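Long-range contact in mannan endo-1,6-alpha-mannosidase (PDB 6RY0), which probably cleaves alpha-1,6-mannosidic linkages and, as a fungal family 76 transglycosidase, is implicated in transferring GPI-anchored glycoproteins into the cell wall: residues G206-Y218 with E408-G420. Sequence-based numbering, arbitrary orientation. Where two conformers were deposited one is given.
Sequences GARLARYTKNNTY and EPPATNETGISRG
Tyr212 lies with one ring face against the main chain of Thr412 and Asn413: Thr412 C and Asn413 N both sit 3.7 Å above the ring plane, over its centre. The ring reaches this place because CG stands anti to the backbone N (chi1 -172°). The backbone of Tyr212 binds the same loop, Asn413 N donating to Tyr212 O at 2.8 Å, while the Asn413 amide is inclined 66° to the ring. At the ring's edge a water joins Tyr212 OH to Ser418 O, and Gly416 CA comes within 3.4 Å of that hydroxyl, where a beta carbon would clash. In this largely helical family 76 domain, the loop following helix 389-401 thus packs on the C-terminal end of helix 196-213, its ST turn held by Thr412 OG1 accepting from Glu414 N. A leucine in place of Tyr212 would probably leave the Thr412-Asn413 peptide without the aromatic face it packs on, and the bridging water without its hydroxyl partner. Arg211, extended from CG to NE, sends NH1 to Pro410 O (2.9 Å, 164° at the hydrogen); the oxygen lies near the guanidinium plane, although NH1 stands above the carbonyl plane. Thr412 CG2 lies over one guanidinium face, toward its rim, and Asn276 takes the NE hydrogen. Farther out, Lys214 NZ and Glu414 OE2 form a long salt bridge of 3.5 Å, their side chains nearly perpendicular.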
loop_
_atom_site.group_PDB
_atom_site.type_symbol
_atom_site.label_atom_id
_atom_site.label_comp_id
_atom_site.label_asym_id
_atom_site.label_seq_id
_atom_site.Cartn_x
_atom_site.Cartn_y
_atom_site.Cartn_z
ATOM N N GLY A 206 1.801 -2.835 12.349
ATOM C CA GLY A 206 2.162 -2.764 13.759
ATOM C C GLY A 206 2.574 -1.369 14.193
ATOM O O GLY A 206 2.147 -0.865 15.232
ATOM N N ALA A 207 3.396 -0.722 13.381
ATOM C CA ALA A 207 3.866 0.624 13.710
ATOM C C ALA A 207 2.691 1.607 13.775
ATOM O O ALA A 207 2.611 2.462 14.649
ATOM C CB ALA A 207 4.882 1.051 12.697
ATOM N N ARG A 208 1.790 1.484 12.817
ATOM C CA ARG A 208 0.637 2.376 12.735
ATOM C C ARG A 208 -0.368 2.099 13.837
ATOM O O ARG A 208 -0.948 3.032 14.416
ATOM C CB ARG A 208 -0.013 2.266 11.351
ATOM C CG ARG A 208 0.915 2.810 10.282
ATOM C CD ARG A 208 0.526 2.410 8.889
ATOM N NE ARG A 208 -0.672 3.080 8.437
ATOM C CZ ARG A 208 -1.222 2.844 7.253
ATOM N NH1 ARG A 208 -0.708 1.939 6.407
ATOM N NH2 ARG A 208 -2.310 3.510 6.895
ATOM N N LEU A 209 -0.581 0.836 14.174
ATOM C CA LEU A 209 -1.465 0.511 15.294
ATOM C C LEU A 209 -0.885 1.009 16.593
ATOM O O LEU A 209 -1.626 1.481 17.463
ATOM C CB LEU A 209 -1.780 -0.988 15.317
ATOM C CG LEU A 209 -2.788 -1.422 14.256
ATOM C CD1 LEU A 209 -2.743 -2.943 14.035
ATOM C CD2 LEU A 209 -4.200 -0.972 14.628
ATOM N N ALA A 210 0.426 0.903 16.757
ATOM C CA ALA A 210 1.069 1.469 17.951
ATOM C C ALA A 210 0.793 2.957 18.071
ATOM O O ALA A 210 0.382 3.446 19.117
ATOM C CB ALA A 210 2.565 1.231 17.919
ATOM N N ARG A 211 1.024 3.695 16.987
ATOM C CA ARG A 211 0.827 5.136 17.070
ATOM C C ARG A 211 -0.643 5.483 17.366
ATOM O O ARG A 211 -0.939 6.398 18.132
ATOM C CB ARG A 211 1.308 5.843 15.806
ATOM C CG ARG A 211 1.269 7.358 15.953
ATOM C CD ARG A 211 1.708 8.079 14.713
ATOM N NE ARG A 211 1.725 9.524 14.882
ATOM C CZ ARG A 211 0.750 10.352 14.519
ATOM N NH1 ARG A 211 -0.376 9.910 14.004
ATOM N NH2 ARG A 211 0.928 11.673 14.639
ATOM N N TYR A 212 -1.555 4.790 16.709
ATOM C CA TYR A 212 -2.955 5.155 16.853
ATOM C C TYR A 212 -3.459 4.831 18.258
ATOM O O TYR A 212 -4.132 5.631 18.896
ATOM C CB TYR A 212 -3.807 4.426 15.807
ATOM C CG TYR A 212 -5.245 4.897 15.767
ATOM C CD1 TYR A 212 -6.183 4.457 16.683
ATOM C CD2 TYR A 212 -5.662 5.811 14.806
ATOM C CE1 TYR A 212 -7.479 4.929 16.675
ATOM C CE2 TYR A 212 -6.983 6.282 14.779
ATOM C CZ TYR A 212 -7.882 5.837 15.727
ATOM O OH TYR A 212 -9.180 6.304 15.719
ATOM N N THR A 213 -3.187 3.621 18.711
ATOM C CA THR A 213 -3.744 3.094 19.963
ATOM C C THR A 213 -2.924 3.393 21.195
ATOM O O THR A 213 -3.429 3.225 22.306
ATOM C CB THR A 213 -3.922 1.573 19.895
ATOM O OG1 THR A 213 -2.641 0.938 19.920
ATOM C CG2 THR A 213 -4.763 1.090 18.727
ATOM N N LYS A 214 -1.644 3.731 21.012
ATOM C CA LYS A 214 -0.679 3.916 22.075
ATOM C C LYS A 214 -0.432 2.608 22.835
ATOM O O LYS A 214 -0.062 2.611 24.000
ATOM C CB LYS A 214 -1.075 5.059 23.008
ATOM C CG LYS A 214 -1.225 6.391 22.207
ATOM C CD LYS A 214 -1.856 7.494 23.016
ATOM C CE LYS A 214 -2.058 8.762 22.224
ATOM N NZ LYS A 214 -0.794 9.344 21.719
ATOM N N ASN A 215 -0.642 1.483 22.185
ATOM C CA ASN A 215 -0.359 0.192 22.785
ATOM C C ASN A 215 1.007 -0.320 22.341
ATOM O O ASN A 215 1.263 -0.512 21.152
ATOM C CB ASN A 215 -1.466 -0.798 22.420
ATOM C CG ASN A 215 -1.302 -2.127 23.075
ATOM O OD1 ASN A 215 -0.447 -2.917 22.665
ATOM N ND2 ASN A 215 -2.133 -2.427 24.024
ATOM N N ASN A 216 1.884 -0.556 23.294
ATOM C CA ASN A 216 3.266 -0.882 22.971
ATOM C C ASN A 216 3.480 -2.278 22.423
ATOM O O ASN A 216 4.514 -2.524 21.827
ATOM C CB ASN A 216 4.151 -0.728 24.191
ATOM C CG ASN A 216 4.380 0.708 24.568
ATOM O OD1 ASN A 216 4.230 1.625 23.767
ATOM N ND2 ASN A 216 4.770 0.918 25.811
ATOM N N THR A 217 2.529 -3.200 22.597
ATOM C CA THR A 217 2.727 -4.532 22.070
ATOM C C THR A 217 2.785 -4.509 20.541
ATOM O O THR A 217 3.542 -5.264 19.945
ATOM C CB THR A 217 1.683 -5.491 22.616
ATOM O OG1 THR A 217 1.890 -5.573 24.023
ATOM C CG2 THR A 217 1.796 -6.873 21.978
ATOM N N TYR A 218 2.001 -3.624 19.923
ATOM C CA TYR A 218 2.116 -3.451 18.486
ATOM C C TYR A 218 3.545 -3.053 18.098
ATOM O O TYR A 218 4.117 -3.547 17.115
ATOM C CB TYR A 218 1.154 -2.384 17.972
ATOM C CG TYR A 218 -0.303 -2.688 18.118
ATOM C CD1 TYR A 218 -0.896 -3.762 17.454
ATOM C CD2 TYR A 218 -1.133 -1.854 18.850
ATOM C CE1 TYR A 218 -2.258 -3.983 17.551
ATOM C CE2 TYR A 218 -2.499 -2.096 18.961
ATOM C CZ TYR A 218 -3.055 -3.143 18.303
ATOM O OH TYR A 218 -4.415 -3.325 18.465
ATOM N N GLU A 408 -4.454 17.213 7.169
ATOM C CA GLU A 408 -4.190 16.820 8.532
ATOM C C GLU A 408 -3.235 15.630 8.521
ATOM O O GLU A 408 -3.307 14.761 7.654
ATOM C CB GLU A 408 -5.504 16.430 9.191
ATOM C CG GLU A 408 -6.449 17.602 9.353
ATOM C CD GLU A 408 -5.858 18.638 10.225
ATOM O OE1 GLU A 408 -5.419 18.282 11.333
ATOM O OE2 GLU A 408 -5.798 19.804 9.784
ATOM N N PRO A 409 -2.407 15.529 9.569
ATOM C CA PRO A 409 -1.624 14.308 9.737
ATOM C C PRO A 409 -2.533 13.154 10.139
ATOM O O PRO A 409 -3.680 13.377 10.572
ATOM C CB PRO A 409 -0.681 14.679 10.867
ATOM C CG PRO A 409 -1.459 15.673 11.684
ATOM C CD PRO A 409 -2.231 16.468 10.691
ATOM N N PRO A 410 -2.033 11.913 10.033
ATOM C CA PRO A 410 -2.821 10.784 10.531
ATOM C C PRO A 410 -3.265 11.033 11.972
ATOM O O PRO A 410 -2.464 11.460 12.814
ATOM C CB PRO A 410 -1.830 9.609 10.455
ATOM C CG PRO A 410 -0.709 10.073 9.627
ATOM C CD PRO A 410 -0.709 11.517 9.514
ATOM N N ALA A 411 -4.522 10.748 12.250
ATOM C CA ALA A 411 -5.062 10.853 13.603
ATOM C C ALA A 411 -4.558 9.691 14.455
ATOM O O ALA A 411 -4.207 8.615 13.945
ATOM C CB ALA A 411 -6.572 10.828 13.553
ATOM N N THR A 412 -4.553 9.922 15.760
ATOM C CA THR A 412 -4.434 8.862 16.741
ATOM C C THR A 412 -5.795 8.693 17.423
ATOM O O THR A 412 -6.770 9.385 17.077
ATOM C CB THR A 412 -3.381 9.141 17.792
ATOM O OG1 THR A 412 -3.863 10.159 18.674
ATOM C CG2 THR A 412 -2.014 9.545 17.197
ATOM N N ASN A 413 -5.871 7.815 18.426
ATOM C CA ASN A 413 -7.089 7.675 19.187
ATOM C C ASN A 413 -7.444 8.943 19.973
ATOM O O ASN A 413 -8.543 9.036 20.485
ATOM C CB ASN A 413 -7.112 6.436 20.084
ATOM C CG ASN A 413 -6.107 6.459 21.199
ATOM O OD1 ASN A 413 -5.477 7.476 21.515
ATOM N ND2 ASN A 413 -5.986 5.310 21.852
ATOM N N GLU A 414 -6.555 9.935 20.038
ATOM C CA GLU A 414 -6.896 11.198 20.683
ATOM C C GLU A 414 -8.012 11.935 19.950
ATOM O O GLU A 414 -8.865 12.551 20.593
ATOM C CB GLU A 414 -5.659 12.087 20.805
ATOM C CG GLU A 414 -4.686 11.575 21.833
ATOM C CD GLU A 414 -3.485 12.484 22.039
ATOM O OE1 GLU A 414 -3.405 13.554 21.391
ATOM O OE2 GLU A 414 -2.598 12.119 22.841
ATOM N N THR A 415 -8.009 11.879 18.623
ATOM C CA THR A 415 -9.003 12.584 17.822
ATOM C C THR A 415 -9.733 11.691 16.815
ATOM O O THR A 415 -10.690 12.128 16.194
ATOM C CB THR A 415 -8.413 13.811 17.077
ATOM O OG1 THR A 415 -7.524 13.361 16.061
ATOM C CG2 THR A 415 -7.676 14.754 18.034
ATOM N N GLY A 416 -9.292 10.456 16.639
ATOM C CA GLY A 416 -9.941 9.572 15.696
ATOM C C GLY A 416 -11.360 9.253 16.139
ATOM O O GLY A 416 -11.746 9.434 17.299
ATOM N N ILE A 417 -12.141 8.743 15.199
ATOM C CA ILE A 417 -13.537 8.408 15.435
ATOM C C ILE A 417 -13.850 6.919 15.293
ATOM O O ILE A 417 -14.958 6.505 15.600
ATOM C CB ILE A 417 -14.501 9.229 14.545
ATOM C CG1 ILE A 417 -14.220 8.966 13.063
ATOM C CG2 ILE A 417 -14.380 10.711 14.867
ATOM C CD1 ILE A 417 -15.238 9.585 12.119
ATOM N N SER A 418 -12.865 6.103 14.907
ATOM C CA SER A 418 -13.114 4.682 14.754
ATOM C C SER A 418 -13.121 3.999 16.123
ATOM O O SER A 418 -12.933 4.651 17.169
ATOM C CB SER A 418 -12.102 4.088 13.764
ATOM O OG SER A 418 -12.452 2.761 13.416
ATOM N N ARG A 419 -13.407 2.708 16.110
ATOM C CA ARG A 419 -13.480 1.883 17.314
ATOM C C ARG A 419 -12.763 0.577 17.028
ATOM O O ARG A 419 -12.804 0.055 15.895
ATOM C CB ARG A 419 -14.933 1.617 17.740
ATOM C CG ARG A 419 -15.699 2.894 18.085
ATOM C CD ARG A 419 -17.142 2.600 18.510
ATOM N NE ARG A 419 -17.983 2.035 17.457
ATOM C CZ ARG A 419 -18.596 2.734 16.505
ATOM N NH1 ARG A 419 -18.447 4.048 16.406
ATOM N NH2 ARG A 419 -19.346 2.101 15.627
ATOM N N GLY A 420 -12.090 0.056 18.053
ATOM C CA GLY A 420 -11.383 -1.205 17.960
ATOM C C GLY A 420 -12.161 -2.372 18.537
ATOM O O GLY A 420 -13.347 -2.272 18.824
HETATM O O HOH W 1 -1.742 7.488 14.312
HETATM O O HOH W 2 -1.364 13.337 14.566
HETATM O O HOH W 3 -10.568 5.665 17.992
#